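PDB 4H79: CRISPR-associated protein, Cse2 family from Thermobifida fusca, which probably binds nucleic acid as the CasB (Cse2) subunit of the type I-E CRISPR Cascade complex. Local coordinates for residues Gly18-Val21 / Asp22-Arg26; Phe135-Val138 / Gly139-Val142. All blocks are in the same frame, centred on the assembly; numbering follows the deposited sequence.

Contact 1: residues Gly18-Val21 / Asp22-Arg26; sequences GTFV and DQRVR
Thr19 O is gripped twice: Gln23 N donates to it over 3.2 Å, and a water gives it a second hydrogen bond. That same water also donates to Asp22 OD2, bridging the backbone of one turn to the carboxylate of the next. Asp22 sends CG anti to its own N (chi1 170°), which points the carboxylate to where the water and Arg26 can meet it. Arg26, one turn further on, comes in through NE, 3.1 Å from Asp22 OD1, in a salt bridge that meets the syn side of the oxygen but lies 27° out of the carboxylate plane; the bond from NE to OD2 is weak. His108 also reaches OD1 through its NE2, so water, arginine and histidine together fix the rotation of the group and would be expected to favour its charged form.

Apart from the water and His108, these groups belong to the N-terminal helix 16-33, a regular alpha-helix in a protein without strands, and the i to i+4 spacing repeats in its backbone. Arg24 N bonds to Phe20 O at 2.8 Å, nearly straight out from the carbonyl, and Val25 N to Val21 O at 2.9 Å.

Phe20 and Arg24 run side by side on another flank. Arg24 CB lies over one face of the Phe20 ring, 4.2 Å from its centroid and displaced toward the rim, a CH-pi contact. A bend at chi2 (74°) folds Arg24 CD against Phe20 CZ, 4.0 Å away, and beyond it the guanidinium gives NH2 to Leu63 O, while Phe69 meets the phenylalanine ring edge-to-face. Val21 CG1 packs against Val25 CG2 at 3.9 Å, and both valines press on Leu92 of helix 80-99.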
loop_
_atom_site.group_PDB
_atom_site.type_symbol
_atom_site.label_atom_id
_atom_site.label_comp_id
_atom_site.label_asym_id
_atom_site.label_seq_id
_atom_site.Cartn_x
_atom_site.Cartn_y
_atom_site.Cartn_z
ATOM N N GLY A 18 -1.609 -4.899 -9.101
ATOM C CA GLY A 18 -1.665 -5.541 -7.759
ATOM C C GLY A 18 -1.090 -6.943 -7.796
ATOM O O GLY A 18 -0.464 -7.357 -6.835
ATOM N N THR A 19 -1.236 -7.677 -8.899
ATOM C CA THR A 19 -0.673 -9.039 -8.976
ATOM C C THR A 19 0.851 -9.034 -8.887
ATOM O O THR A 19 1.467 -9.853 -8.173
ATOM C CB THR A 19 -1.046 -9.698 -10.307
ATOM O OG1 THR A 19 -2.456 -9.838 -10.333
ATOM C CG2 THR A 19 -0.370 -11.120 -10.459
ATOM N N PHE A 20 1.457 -8.093 -9.610
ATOM C CA PHE A 20 2.906 -7.894 -9.509
ATOM C C PHE A 20 3.329 -7.503 -8.121
ATOM O O PHE A 20 4.320 -8.068 -7.590
ATOM C CB PHE A 20 3.456 -6.853 -10.488
ATOM C CG PHE A 20 4.959 -6.581 -10.271
ATOM C CD1 PHE A 20 5.950 -7.491 -10.751
ATOM C CD2 PHE A 20 5.375 -5.461 -9.530
ATOM C CE1 PHE A 20 7.322 -7.249 -10.536
ATOM C CE2 PHE A 20 6.738 -5.226 -9.281
ATOM C CZ PHE A 20 7.709 -6.112 -9.769
ATOM N N VAL A 21 2.636 -6.501 -7.547
ATOM C CA VAL A 21 3.074 -5.970 -6.256
ATOM C C VAL A 21 2.940 -7.049 -5.181
ATOM O O VAL A 21 3.800 -7.189 -4.335
ATOM C CB VAL A 21 2.245 -4.720 -5.866
ATOM C CG1 VAL A 21 2.439 -4.354 -4.373
ATOM C CG2 VAL A 21 2.607 -3.560 -6.784
ATOM N N ASP A 22 1.856 -7.818 -5.221
ATOM C CA ASP A 22 1.684 -8.919 -4.271
ATOM C C ASP A 22 2.891 -9.907 -4.342
ATOM O O ASP A 22 3.406 -10.351 -3.301
ATOM C CB ASP A 22 0.392 -9.692 -4.621
ATOM C CG ASP A 22 0.279 -10.975 -3.842
ATOM O OD1 ASP A 22 0.353 -11.005 -2.584
ATOM O OD2 ASP A 22 0.152 -11.997 -4.500
ATOM N N GLN A 23 3.274 -10.321 -5.573
ATOM C CA GLN A 23 4.356 -11.279 -5.778
ATOM C C GLN A 23 5.704 -10.635 -5.326
ATOM O O GLN A 23 6.502 -11.260 -4.628
ATOM C CB GLN A 23 4.352 -11.727 -7.285
ATOM C CG GLN A 23 5.354 -12.808 -7.657
ATOM C CD GLN A 23 5.307 -14.003 -6.699
ATOM O OE1 GLN A 23 4.226 -14.550 -6.382
ATOM N NE2 GLN A 23 6.485 -14.404 -6.216
ATOM N N ARG A 24 5.942 -9.370 -5.683
ATOM C CA ARG A 24 7.197 -8.737 -5.331
ATOM C C ARG A 24 7.317 -8.536 -3.779
ATOM O O ARG A 24 8.370 -8.772 -3.197
ATOM C CB ARG A 24 7.314 -7.382 -6.046
ATOM C CG ARG A 24 8.686 -6.720 -5.788
ATOM C CD ARG A 24 9.793 -7.449 -6.597
ATOM N NE ARG A 24 11.101 -6.887 -6.230
ATOM C CZ ARG A 24 11.995 -7.484 -5.454
ATOM N NH1 ARG A 24 11.775 -8.709 -5.018
ATOM N NH2 ARG A 24 13.128 -6.858 -5.141
ATOM N N VAL A 25 6.255 -8.051 -3.118
ATOM C CA VAL A 25 6.287 -7.829 -1.652
ATOM C C VAL A 25 6.429 -9.207 -0.971
ATOM O O VAL A 25 7.166 -9.319 0.025
ATOM C CB VAL A 25 4.977 -7.159 -1.181
ATOM C CG1 VAL A 25 4.831 -7.225 0.317
ATOM C CG2 VAL A 25 4.870 -5.726 -1.703
ATOM N N ARG A 26 5.763 -10.257 -1.485
ATOM C CA ARG A 26 5.910 -11.594 -0.845
ATOM C C ARG A 26 7.385 -12.029 -0.865
ATOM O O ARG A 26 7.867 -12.634 0.110
ATOM C CB ARG A 26 5.100 -12.705 -1.551
ATOM C CG ARG A 26 3.601 -12.638 -1.303
ATOM C CD ARG A 26 2.965 -13.760 -2.170
ATOM N NE ARG A 26 1.532 -13.791 -2.108
ATOM C CZ ARG A 26 0.865 -14.704 -1.404
ATOM N NH1 ARG A 26 1.565 -15.597 -0.716
ATOM N NH2 ARG A 26 -0.478 -14.740 -1.377
HETATM O O HOH W 1 0.272 -12.139 -7.261
#

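Contact 2: residues Phe135-Val138 / Gly139-Val142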
loop_
_atom_site.group_PDB
_atom_site.type_symbol
_atom_site.label_atom_id
_atom_site.label_comp_id
_atom_site.label_asym_id
_atom_site.label_seq_id
_atom_site.Cartn_x
_atom_site.Cartn_y
_atom_site.Cartn_z
ATOM N N PHE A 135 -8.658 9.573 8.407
ATOM C CA PHE A 135 -8.821 8.486 7.449
ATOM C C PHE A 135 -9.670 8.945 6.250
ATOM O O PHE A 135 -9.336 8.687 5.075
ATOM C CB PHE A 135 -9.448 7.270 8.117
ATOM C CG PHE A 135 -9.600 6.094 7.193
ATOM C CD1 PHE A 135 -8.568 5.715 6.329
ATOM C CD2 PHE A 135 -10.790 5.397 7.157
ATOM C CE1 PHE A 135 -8.715 4.627 5.463
ATOM C CE2 PHE A 135 -10.932 4.310 6.326
ATOM C CZ PHE A 135 -9.898 3.925 5.493
ATOM N N VAL A 136 -10.754 9.652 6.559
ATOM C CA VAL A 136 -11.640 10.195 5.533
ATOM C C VAL A 136 -10.857 11.130 4.614
ATOM O O VAL A 136 -11.027 11.091 3.378
ATOM C CB VAL A 136 -12.922 10.861 6.138
ATOM C CG1 VAL A 136 -13.646 11.744 5.097
ATOM C CG2 VAL A 136 -13.877 9.768 6.700
ATOM N N GLN A 137 -9.953 11.900 5.206
ATOM C CA GLN A 137 -9.181 12.886 4.451
ATOM C C GLN A 137 -8.172 12.239 3.492
ATOM O O GLN A 137 -7.823 12.847 2.450
ATOM C CB GLN A 137 -8.525 13.920 5.380
ATOM C CG GLN A 137 -9.503 15.058 5.785
ATOM C CD GLN A 137 -10.350 15.636 4.597
ATOM O OE1 GLN A 137 -9.872 16.480 3.814
ATOM N NE2 GLN A 137 -11.624 15.194 4.480
ATOM N N VAL A 138 -7.737 11.011 3.795
ATOM C CA VAL A 138 -6.801 10.308 2.926
ATOM C C VAL A 138 -7.359 10.231 1.477
ATOM O O VAL A 138 -6.641 10.520 0.498
ATOM C CB VAL A 138 -6.481 8.885 3.404
ATOM C CG1 VAL A 138 -5.530 8.190 2.381
ATOM C CG2 VAL A 138 -5.853 8.826 4.846
ATOM N N GLY A 139 -8.641 9.877 1.341
ATOM C CA GLY A 139 -9.226 9.644 0.028
ATOM C C GLY A 139 -9.495 10.897 -0.738
ATOM O O GLY A 139 -9.799 10.822 -1.901
ATOM N N HIS A 140 -9.382 12.046 -0.071
ATOM C CA HIS A 140 -9.601 13.331 -0.728
ATOM C C HIS A 140 -8.314 14.059 -1.151
ATOM O O HIS A 140 -8.375 15.200 -1.630
ATOM C CB HIS A 140 -10.531 14.211 0.127
ATOM C CG HIS A 140 -11.995 13.776 0.079
ATOM N ND1 HIS A 140 -12.636 13.264 1.149
ATOM C CD2 HIS A 140 -12.925 13.773 -0.973
ATOM C CE1 HIS A 140 -13.906 12.955 0.812
ATOM N NE2 HIS A 140 -14.089 13.283 -0.480
ATOM N N ALA A 141 -7.152 13.402 -1.018
ATOM C CA ALA A 141 -5.848 13.944 -1.536
ATOM C C ALA A 141 -5.955 14.327 -3.001
ATOM O O ALA A 141 -6.464 13.545 -3.817
ATOM C CB ALA A 141 -4.675 12.923 -1.338
ATOM N N VAL A 142 -5.476 15.531 -3.332
ATOM C CA VAL A 142 -5.528 16.081 -4.709
ATOM C C VAL A 142 -4.368 15.596 -5.575
ATOM O O VAL A 142 -4.461 15.593 -6.768
ATOM C CB VAL A 142 -5.579 17.636 -4.712
ATOM C CG1 VAL A 142 -6.843 18.105 -4.007
ATOM C CG2 VAL A 142 -4.311 18.257 -4.085
HETATM O O HOH W 2 -10.797 8.009 2.668
#
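His140 N donates to Gln137 O over 3.1 Å, and Ala141 N to Val138 O over 3.3 Å. In both bonds the donor stands well above the carbonyl plane, by 65° at Gln137 and nearly as much at Val138, and each spans three residues instead of the four of an alpha-helix. Gly139 N reaches back to Val136 O in a weak bond of 3.4 Å. A water makes up for the lost four-residue link here: it donates to Phe135 O at 2.9 Å and accepts, weakly, from Gly139 N, bridging from the side these two atoms, which are 4.0 Å apart.

Further out, the His140 ring swings back over the last turn, its CG beside its own N (chi1 -75°). With the ring turned about chi2 as well, His140 ND1 comes within 3.5 Å of Val136 O and 4.0 Å of Gln137 NE2. The glutamine chain, bent at chi2, turns its amide to within 22° of the plane of the imidazole, and the two side chains cross at a slant. On the buried flank Val138 packs against Leu147, Leu151 and Ile154 of helix 144-160 and against Trp190, while Arg187 bonds to Gly139 O. The bond from Ala141 N to Val138 O closes a type I beta turn, and such i to i+3 bonds in place of i to i+4 ones are characteristic of a chain tightening as it leaves a helix, here between helices 129-138 and 144-160.

Overall arrangement
Contact 1 comes first along the chain, within the N-terminal helix 16-33, and contact 2 follows more than a hundred residues later, where helix 129-138 runs out into the loop before helix 144-160. Their centres are 25 Å apart, on opposite sides of the centre of the chain, and their nearest atoms stay about 16 Å from each other. They share no helix: residues 18-26 pack against helix 80-99, residues 135-142 against helices 144-160 and 180-195. One is an unbroken run in the first half of a helix; the other is the turn that leads one helix into the next on the far side of the chain's centre.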